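Local atomic coordinates of ribulose bisphosphate carboxylase (Hyperthermus butylicus DSM 5456, PDB entry 6HUN), a protein that probably catalyses the magnesium-dependent carboxylation of ribulose 1,5-bisphosphate to two molecules of 3-phosphoglycerate, as a form III Rubisco of an archaeal AMP-degrading pathway. Residues 116-121 with 138-143; 145-150 with 366-371. All coordinates share one frame; numbering follows the deposited sequence.

Contact 1: 116-121 with 138-143; sequences PNFASS and EDVYFP
Phe118, Phe142 and Val140 make up the whole interface between the helical segment 116-121 and the segment 138-143, the end of strand 132-141 and the loop after it. Phe118 contributes the most buried surface, 63 of the 114 Å² summed over both sides. Its CG stands anti to the backbone N (chi1 165°), which carries the ring from the helix across to the other segment, where the nearest CA pair, Phe118 and Val140, is still 10.6 Å apart. The two rings form an offset edge-to-face pair: their planes meet at 61° and the centroids of Phe118 and Phe142 lie 5.3 Å apart. Phe142 presents the CE1-CZ edge to one face of Phe118, and the closest approach, Phe118 CE1 to Phe142 CE1, is 3.5 Å. Val140 uses both methyls. CG2 lies in the plane of the Phe118 ring, 4.0 Å from CZ of Phe118, and Val140 CG1 is 4.0 Å from Phe118 CE1. Within its own segment CG1 also sits 3.7 Å above a face of Phe142, offset toward its rim. One valine thus touches both aromatics.

Leu318 of helix 312-322 packs on Phe118, and Lys317 and Met321 of the same helix on Phe142. On the helix, Asn117 and Ser121 hydrogen-bond to Asn207 of the second subunit, so 115-122 lies between the strand and the dimer partner. No hydrogen bond crosses between the two segments; helix and N-terminal-domain sheet are held here by buried apolar packing, to which the tilted aromatic pair adds a weak directional preference.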
ATOM      1  N   PRO A 116      -9.196   0.598   5.126  1.00 22.06           N
ATOM      2  CA  PRO A 116      -8.241  -0.342   5.710  1.00 19.82           C
ATOM      3  C   PRO A 116      -8.873  -1.638   6.153  1.00 28.03           C
ATOM      4  O   PRO A 116      -8.256  -2.699   5.959  1.00 24.98           O
ATOM      5  CB  PRO A 116      -7.665   0.437   6.904  1.00 28.46           C
ATOM      6  CG  PRO A 116      -7.725   1.885   6.386  1.00 26.41           C
ATOM      7  CD  PRO A 116      -9.081   1.936   5.748  1.00 25.84           C
ATOM      8  N   ASN A 117     -10.044  -1.590   6.762  1.00 27.87           N
ATOM      9  CA  ASN A 117     -10.591  -2.875   7.243  1.00 29.50           C
ATOM     10  C   ASN A 117     -11.043  -3.725   6.055  1.00 26.81           C
ATOM     11  O   ASN A 117     -10.868  -4.942   6.046  1.00 31.24           O
ATOM     12  CB  ASN A 117     -11.754  -2.649   8.184  1.00 29.88           C
ATOM     13  CG  ASN A 117     -12.355  -3.963   8.679  1.00 32.28           C
ATOM     14  OD1 ASN A 117     -13.553  -4.222   8.472  1.00 35.00           O
ATOM     15  ND2 ASN A 117     -11.541  -4.769   9.380  1.00 31.26           N
ATOM     16  N   PHE A 118     -11.595  -3.084   5.036  1.00 24.76           N
ATOM     17  CA  PHE A 118     -11.975  -3.809   3.823  1.00 22.67           C
ATOM     18  C   PHE A 118     -10.784  -4.493   3.220  1.00 22.96           C
ATOM     19  O   PHE A 118     -10.802  -5.706   2.944  1.00 25.04           O
ATOM     20  CB  PHE A 118     -12.611  -2.841   2.778  1.00 25.29           C
ATOM     21  CG  PHE A 118     -12.685  -3.460   1.420  1.00 26.78           C
ATOM     22  CD1 PHE A 118     -13.747  -4.306   1.132  1.00 31.90           C
ATOM     23  CD2 PHE A 118     -11.676  -3.280   0.489  1.00 27.88           C
ATOM     24  CE1 PHE A 118     -13.812  -4.937  -0.079  1.00 35.26           C
ATOM     25  CE2 PHE A 118     -11.724  -3.920  -0.755  1.00 32.19           C
ATOM     26  CZ  PHE A 118     -12.790  -4.771  -1.014  1.00 27.47           C
ATOM     27  N   ALA A 119      -9.683  -3.742   3.070  1.00 19.66           N
ATOM     28  CA  ALA A 119      -8.483  -4.299   2.453  1.00 18.47           C
ATOM     29  C   ALA A 119      -7.882  -5.420   3.302  1.00 18.38           C
ATOM     30  O   ALA A 119      -7.307  -6.377   2.763  1.00 20.77           O
ATOM     31  CB  ALA A 119      -7.443  -3.205   2.256  1.00 20.39           C
ATOM     32  N   SER A 120      -7.951  -5.306   4.628  0.57 22.57           N
ATOM     33  CA  SER A 120      -7.345  -6.376   5.416  0.57 25.34           C
ATOM     34  C   SER A 120      -8.058  -7.707   5.226  0.57 27.48           C
ATOM     35  O   SER A 120      -7.453  -8.751   5.494  0.57 29.43           O
ATOM     36  CB  SER A 120      -7.354  -6.030   6.902  0.57 28.11           C
ATOM     37  OG  SER A 120      -8.681  -6.039   7.397  0.57 29.15           O
ATOM     38  N   SER A 121      -9.327  -7.681   4.806  1.00 26.09           N
ATOM     39  CA  SER A 121     -10.106  -8.910   4.551  1.00 30.88           C
ATOM     40  C   SER A 121      -9.879  -9.398   3.124  1.00 29.98           C
ATOM     41  O   SER A 121      -9.274 -10.445   2.876  1.00 34.27           O
ATOM     42  CB  SER A 121     -11.594  -8.606   4.737  1.00 30.34           C
ATOM     43  OG  SER A 121     -11.871  -8.638   6.153  1.00 39.45           O
ATOM     44  N   GLU A 138     -10.262  -9.120  -9.021  1.00 22.42           N
ATOM     45  CA  GLU A 138     -10.636  -8.430 -10.252  1.00 23.37           C
ATOM     46  C   GLU A 138     -11.642  -7.287 -10.004  1.00 21.14           C
ATOM     47  O   GLU A 138     -11.550  -6.213 -10.629  1.00 21.26           O
ATOM     48  CB  GLU A 138     -11.247  -9.437 -11.243  1.00 28.50           C
ATOM     49  CG  GLU A 138     -10.382 -10.644 -11.595  1.00 25.57           C
ATOM     50  CD  GLU A 138      -9.246 -10.318 -12.587  1.00 27.22           C
ATOM     51  OE1 GLU A 138      -8.855  -9.151 -12.777  1.00 28.78           O
ATOM     52  OE2 GLU A 138      -8.658 -11.277 -13.137  1.00 38.44           O
ATOM     53  N   ASP A 139     -12.609  -7.514  -9.117  1.00 21.90           N
ATOM     54  CA  ASP A 139     -13.631  -6.526  -8.860  1.00 24.79           C
ATOM     55  C   ASP A 139     -14.351  -6.910  -7.574  1.00 27.17           C
ATOM     56  O   ASP A 139     -14.345  -8.069  -7.163  1.00 24.80           O
ATOM     57  CB  ASP A 139     -14.647  -6.484 -10.029  1.00 25.27           C
ATOM     58  CG  ASP A 139     -15.494  -5.198 -10.026  1.00 28.67           C
ATOM     59  OD1 ASP A 139     -15.240  -4.314  -9.155  1.00 26.79           O
ATOM     60  OD2 ASP A 139     -16.341  -5.063 -10.949  1.00 31.43           O
ATOM     61  N   VAL A 140     -15.056  -5.939  -7.007  1.00 24.07           N
ATOM     62  CA  VAL A 140     -15.847  -6.173  -5.790  1.00 23.86           C
ATOM     63  C   VAL A 140     -17.076  -5.335  -5.955  1.00 26.51           C
ATOM     64  O   VAL A 140     -16.963  -4.153  -6.295  1.00 28.80           O
ATOM     65  CB  VAL A 140     -15.092  -5.783  -4.498  1.00 22.78           C
ATOM     66  CG1 VAL A 140     -16.000  -5.991  -3.273  1.00 25.38           C
ATOM     67  CG2 VAL A 140     -13.855  -6.676  -4.321  1.00 21.48           C
ATOM     68  N   TYR A 141     -18.238  -5.970  -5.729  1.00 28.03           N
ATOM     69  CA  TYR A 141     -19.524  -5.304  -5.752  1.00 30.09           C
ATOM     70  C   TYR A 141     -19.820  -4.877  -4.332  1.00 30.93           C
ATOM     71  O   TYR A 141     -19.765  -5.710  -3.406  1.00 31.77           O
ATOM     72  CB  TYR A 141     -20.608  -6.257  -6.229  1.00 32.81           C
ATOM     73  CG  TYR A 141     -21.997  -5.811  -5.747  1.00 35.65           C
ATOM     74  CD1 TYR A 141     -22.633  -4.765  -6.379  1.00 39.83           C
ATOM     75  CD2 TYR A 141     -22.610  -6.400  -4.656  1.00 37.85           C
ATOM     76  CE1 TYR A 141     -23.930  -4.325  -5.979  1.00 41.54           C
ATOM     77  CE2 TYR A 141     -23.933  -5.955  -4.207  1.00 40.80           C
ATOM     78  CZ  TYR A 141     -24.544  -4.911  -4.894  1.00 42.60           C
ATOM     79  OH  TYR A 141     -25.787  -4.427  -4.538  1.00 44.17           O
ATOM     80  N   PHE A 142     -20.122  -3.590  -4.165  1.00 30.88           N
ATOM     81  CA  PHE A 142     -20.455  -3.023  -2.867  1.00 31.87           C
ATOM     82  C   PHE A 142     -21.955  -2.773  -2.819  1.00 34.97           C
ATOM     83  O   PHE A 142     -22.456  -2.023  -3.666  1.00 35.32           O
ATOM     84  CB  PHE A 142     -19.696  -1.729  -2.621  1.00 29.88           C
ATOM     85  CG  PHE A 142     -18.217  -1.940  -2.541  1.00 32.30           C
ATOM     86  CD1 PHE A 142     -17.679  -2.527  -1.415  1.00 36.26           C
ATOM     87  CD2 PHE A 142     -17.413  -1.662  -3.597  1.00 33.51           C
ATOM     88  CE1 PHE A 142     -16.300  -2.769  -1.334  1.00 36.23           C
ATOM     89  CE2 PHE A 142     -16.015  -1.870  -3.508  1.00 29.31           C
ATOM     90  CZ  PHE A 142     -15.492  -2.436  -2.390  1.00 31.95           C
ATOM     91  N   PRO A 143     -22.698  -3.362  -1.881  1.00 37.44           N
ATOM     92  CA  PRO A 143     -24.177  -3.070  -1.807  1.00 40.77           C
ATOM     93  C   PRO A 143     -24.438  -1.691  -1.242  1.00 41.06           C
ATOM     94  O   PRO A 143     -23.588  -1.120  -0.548  1.00 39.25           O
ATOM     95  CB  PRO A 143     -24.711  -4.156  -0.871  1.00 43.30           C
ATOM     96  CG  PRO A 143     -23.580  -4.519   0.002  1.00 41.41           C
ATOM     97  CD  PRO A 143     -22.287  -4.348  -0.855  1.00 37.72           C
TER

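Contact 2: 145-150 with 366-371; sequences SYLETF and LEQPWS
Leu147 meets Gln368, Pro369 and Trp370 through its two terminal methyls, and accounts for 83 of the 156 Å² buried. The apolar part is Leu147 CD1 on Trp370 CZ3 and Leu147 CD2 on Trp370 CA, both at 4.1 Å, the side chains crossing at about a right angle. With CG anti to the backbone N (chi1 -178°), the isobutyl group extends so that its methyls lie against residues 368-370.

CD2 of Leu147 also meets polar atoms, 3.3 Å from Pro369 O and 3.7 Å from Gln368 NE2. No hydrogen bond spans the segments; within 366-371, Gln368 NE2 donates to Pro369 O over 2.8 Å at 164°. The bend at chi2 (72°) folds the glutamine back for this bond, while OE1 accepts from Phe142 N and Lys317 NZ. Replacing Gln368 by an alanine is likely to leave Pro369 O and the N-H of Phe142 without these mates and open a gap beside Leu147 CD2.

Met321 of helix 312-322 packs against both Leu147 and Trp370. Through Leu147, helix 144-147, which follows N-terminal-domain strand 132-141, joins the catalytic-domain excursion between barrel strands 326-328 and 377-380, where strand 368-369 pairs antiparallel with 355-356, away from the annotated sites.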
ATOM      1  N   SER A 145     -25.969  -0.388   1.273  1.00 46.08           N
ATOM      2  CA  SER A 145     -25.893  -0.083   2.695  1.00 46.97           C
ATOM      3  C   SER A 145     -24.449   0.013   3.148  1.00 48.21           C
ATOM      4  O   SER A 145     -24.129   0.717   4.111  1.00 43.71           O
ATOM      5  CB  SER A 145     -26.637  -1.152   3.486  1.00 54.88           C
ATOM      6  OG  SER A 145     -26.054  -2.410   3.180  1.00 59.51           O
ATOM      7  N   TYR A 146     -23.563  -0.672   2.449  1.00 43.44           N
ATOM      8  CA  TYR A 146     -22.163  -0.542   2.772  1.00 38.36           C
ATOM      9  C   TYR A 146     -21.529   0.607   1.991  1.00 38.39           C
ATOM     10  O   TYR A 146     -20.743   1.385   2.554  1.00 35.49           O
ATOM     11  CB  TYR A 146     -21.506  -1.874   2.468  1.00 37.20           C
ATOM     12  CG  TYR A 146     -20.011  -1.941   2.807  1.00 34.50           C
ATOM     13  CD1 TYR A 146     -19.513  -1.542   4.046  1.00 38.65           C
ATOM     14  CD2 TYR A 146     -19.130  -2.402   1.869  1.00 40.64           C
ATOM     15  CE1 TYR A 146     -18.118  -1.627   4.335  1.00 35.49           C
ATOM     16  CE2 TYR A 146     -17.750  -2.482   2.139  1.00 35.58           C
ATOM     17  CZ  TYR A 146     -17.263  -2.108   3.350  1.00 33.63           C
ATOM     18  OH  TYR A 146     -15.893  -2.221   3.527  1.00 35.02           O
ATOM     19  N   LEU A 147     -21.880   0.724   0.701  1.00 38.33           N
ATOM     20  CA  LEU A 147     -21.300   1.764  -0.148  1.00 33.64           C
ATOM     21  C   LEU A 147     -21.601   3.147   0.417  1.00 37.35           C
ATOM     22  O   LEU A 147     -20.732   4.018   0.439  1.00 32.70           O
ATOM     23  CB  LEU A 147     -21.814   1.620  -1.586  1.00 33.88           C
ATOM     24  CG  LEU A 147     -21.272   2.592  -2.620  1.00 35.97           C
ATOM     25  CD1 LEU A 147     -19.756   2.384  -2.748  1.00 28.97           C
ATOM     26  CD2 LEU A 147     -21.894   2.412  -3.976  1.00 37.37           C
ATOM     27  N   GLU A 148     -22.809   3.348   0.963  1.00 38.79           N
ATOM     28  CA  GLU A 148     -23.096   4.674   1.489  1.00 38.51           C
ATOM     29  C   GLU A 148     -22.389   5.001   2.799  1.00 39.93           C
ATOM     30  O   GLU A 148     -22.533   6.131   3.265  1.00 40.63           O
ATOM     31  CB  GLU A 148     -24.624   4.852   1.651  1.00 42.15           C
ATOM     32  CG  GLU A 148     -25.282   3.979   2.715  1.00 46.68           C
ATOM     33  CD  GLU A 148     -26.837   4.083   2.680  1.00 59.70           C
ATOM     34  OE1 GLU A 148     -27.406   4.416   1.609  1.00 61.03           O
ATOM     35  OE2 GLU A 148     -27.492   3.851   3.727  1.00 67.33           O
ATOM     36  N   THR A 149     -21.608   4.100   3.431  1.00 38.98           N
ATOM     37  CA  THR A 149     -20.826   4.537   4.576  1.00 36.32           C
ATOM     38  C   THR A 149     -19.556   5.288   4.175  1.00 37.73           C
ATOM     39  O   THR A 149     -18.815   5.767   5.049  1.00 32.93           O
ATOM     40  CB  THR A 149     -20.498   3.320   5.471  1.00 36.57           C
ATOM     41  OG1 THR A 149     -19.583   2.410   4.833  1.00 34.18           O
ATOM     42  CG2 THR A 149     -21.781   2.571   5.801  1.00 40.09           C
ATOM     43  N   PHE A 150     -19.272   5.384   2.866  1.00 35.91           N
ATOM     44  CA  PHE A 150     -18.116   6.071   2.341  1.00 29.70           C
ATOM     45  C   PHE A 150     -18.552   7.410   1.734  1.00 30.05           C
ATOM     46  O   PHE A 150     -19.698   7.538   1.275  1.00 33.50           O
ATOM     47  CB  PHE A 150     -17.449   5.211   1.271  1.00 27.73           C
ATOM     48  CG  PHE A 150     -16.905   3.939   1.819  1.00 29.01           C
ATOM     49  CD1 PHE A 150     -15.581   3.905   2.299  1.00 28.60           C
ATOM     50  CD2 PHE A 150     -17.668   2.790   1.846  1.00 28.59           C
ATOM     51  CE1 PHE A 150     -15.045   2.740   2.867  1.00 33.84           C
ATOM     52  CE2 PHE A 150     -17.129   1.588   2.417  1.00 28.30           C
ATOM     53  CZ  PHE A 150     -15.812   1.568   2.898  1.00 32.86           C
ATOM     54  N   LEU A 366     -18.241  -6.465 -12.290  1.00 32.36           N
ATOM     55  CA  LEU A 366     -19.578  -6.678 -11.732  1.00 34.80           C
ATOM     56  C   LEU A 366     -20.424  -5.439 -11.934  1.00 35.65           C
ATOM     57  O   LEU A 366     -19.912  -4.337 -12.088  1.00 34.37           O
ATOM     58  CB  LEU A 366     -19.486  -6.979 -10.227  1.00 37.48           C
ATOM     59  CG  LEU A 366     -18.760  -8.286  -9.884  1.00 37.31           C
ATOM     60  CD1 LEU A 366     -18.128  -8.257  -8.492  1.00 38.60           C
ATOM     61  CD2 LEU A 366     -19.733  -9.411  -9.985  1.00 43.07           C
ATOM     62  N   GLU A 367     -21.732  -5.602 -11.922  1.00 38.59           N
ATOM     63  CA  GLU A 367     -22.599  -4.430 -11.999  1.00 39.72           C
ATOM     64  C   GLU A 367     -22.440  -3.633 -10.703  1.00 38.25           C
ATOM     65  O   GLU A 367     -22.249  -4.226  -9.641  1.00 41.58           O
ATOM     66  CB  GLU A 367     -24.033  -4.925 -12.248  1.00 48.61           C
ATOM     67  CG  GLU A 367     -25.117  -4.086 -11.703  1.00 56.38           C
ATOM     68  CD  GLU A 367     -26.466  -4.706 -11.979  1.00 66.13           C
ATOM     69  OE1 GLU A 367     -26.697  -5.203 -13.113  1.00 60.23           O
ATOM     70  OE2 GLU A 367     -27.281  -4.727 -11.035  1.00 76.98           O
ATOM     71  N   GLN A 368     -22.473  -2.267 -10.780  1.00 37.58           N
ATOM     72  CA  GLN A 368     -22.243  -1.412  -9.608  1.00 36.28           C
ATOM     73  C   GLN A 368     -23.042  -0.102  -9.713  1.00 40.46           C
ATOM     74  O   GLN A 368     -22.628   0.815 -10.434  1.00 36.67           O
ATOM     75  CB  GLN A 368     -20.750  -1.104  -9.410  1.00 32.85           C
ATOM     76  CG  GLN A 368     -20.529  -0.174  -8.211  1.00 32.04           C
ATOM     77  CD  GLN A 368     -20.764  -0.901  -6.891  1.00 35.70           C
ATOM     78  OE1 GLN A 368     -19.960  -1.773  -6.503  1.00 33.25           O
ATOM     79  NE2 GLN A 368     -21.820  -0.559  -6.204  1.00 36.23           N
ATOM     80  N   PRO A 369     -24.155   0.044  -8.971  1.00 40.10           N
ATOM     81  CA  PRO A 369     -24.753   1.383  -8.817  1.00 50.77           C
ATOM     82  C   PRO A 369     -23.918   2.236  -7.870  1.00 45.63           C
ATOM     83  O   PRO A 369     -23.252   1.742  -6.958  1.00 43.77           O
ATOM     84  CB  PRO A 369     -26.161   1.110  -8.229  1.00 44.85           C
ATOM     85  CG  PRO A 369     -26.226  -0.386  -7.911  1.00 45.48           C
ATOM     86  CD  PRO A 369     -24.781  -0.938  -8.066  1.00 41.91           C
ATOM     87  N   TRP A 370     -23.933   3.537  -8.107  1.00 41.37           N
ATOM     88  CA  TRP A 370     -23.102   4.455  -7.331  1.00 39.13           C
ATOM     89  C   TRP A 370     -23.971   5.481  -6.616  1.00 42.40           C
ATOM     90  O   TRP A 370     -23.625   6.663  -6.524  1.00 38.48           O
ATOM     91  CB  TRP A 370     -22.090   5.156  -8.241  1.00 34.71           C
ATOM     92  CG  TRP A 370     -20.943   4.322  -8.663  1.00 32.25           C
ATOM     93  CD1 TRP A 370     -20.775   3.688  -9.846  1.00 33.77           C
ATOM     94  CD2 TRP A 370     -19.773   4.086  -7.901  1.00 30.87           C
ATOM     95  NE1 TRP A 370     -19.565   3.049  -9.895  1.00 29.99           N
ATOM     96  CE2 TRP A 370     -18.921   3.269  -8.694  1.00 28.29           C
ATOM     97  CE3 TRP A 370     -19.376   4.438  -6.601  1.00 36.44           C
ATOM     98  CZ2 TRP A 370     -17.696   2.830  -8.244  1.00 26.04           C
ATOM     99  CZ3 TRP A 370     -18.105   4.009  -6.178  1.00 29.10           C
ATOM    100  CH2 TRP A 370     -17.304   3.222  -6.995  1.00 26.32           C
ATOM    101  N   SER A 371     -25.142   5.050  -6.155  1.00 41.94           N
ATOM    102  CA  SER A 371     -26.039   5.977  -5.478  1.00 44.51           C
ATOM    103  C   SER A 371     -25.295   6.759  -4.392  1.00 43.03           C
ATOM    104  O   SER A 371     -24.555   6.162  -3.597  1.00 45.36           O
ATOM    105  CB  SER A 371     -27.183   5.167  -4.876  1.00 47.84           C
ATOM    106  OG  SER A 371     -28.348   5.932  -4.858  1.00 57.53           O
TER

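Both contacts are buried, with centres 11 Å apart, and both rest on helix 312-322, where Met321 touches Phe142 in contact 1 and Leu147 and Trp370 in contact 2. Strand 132-141 runs on into helix 144-147, so the second segment of contact 1 leads directly to the first of contact 2. Two probable hydrogen bonds also tie them: Asp139 OD2 to Leu366 N (2.7 Å) and Phe142 N to Gln368 OE1 (3.0 Å). Contact 1 is purely apolar and aromatic, on a helix whose polar residues meet the second subunit. Contact 2 sets a leucine against a polar glutamine-carbonyl pair, has exposed residues at its margins, and is touched by no other chain of the dimer.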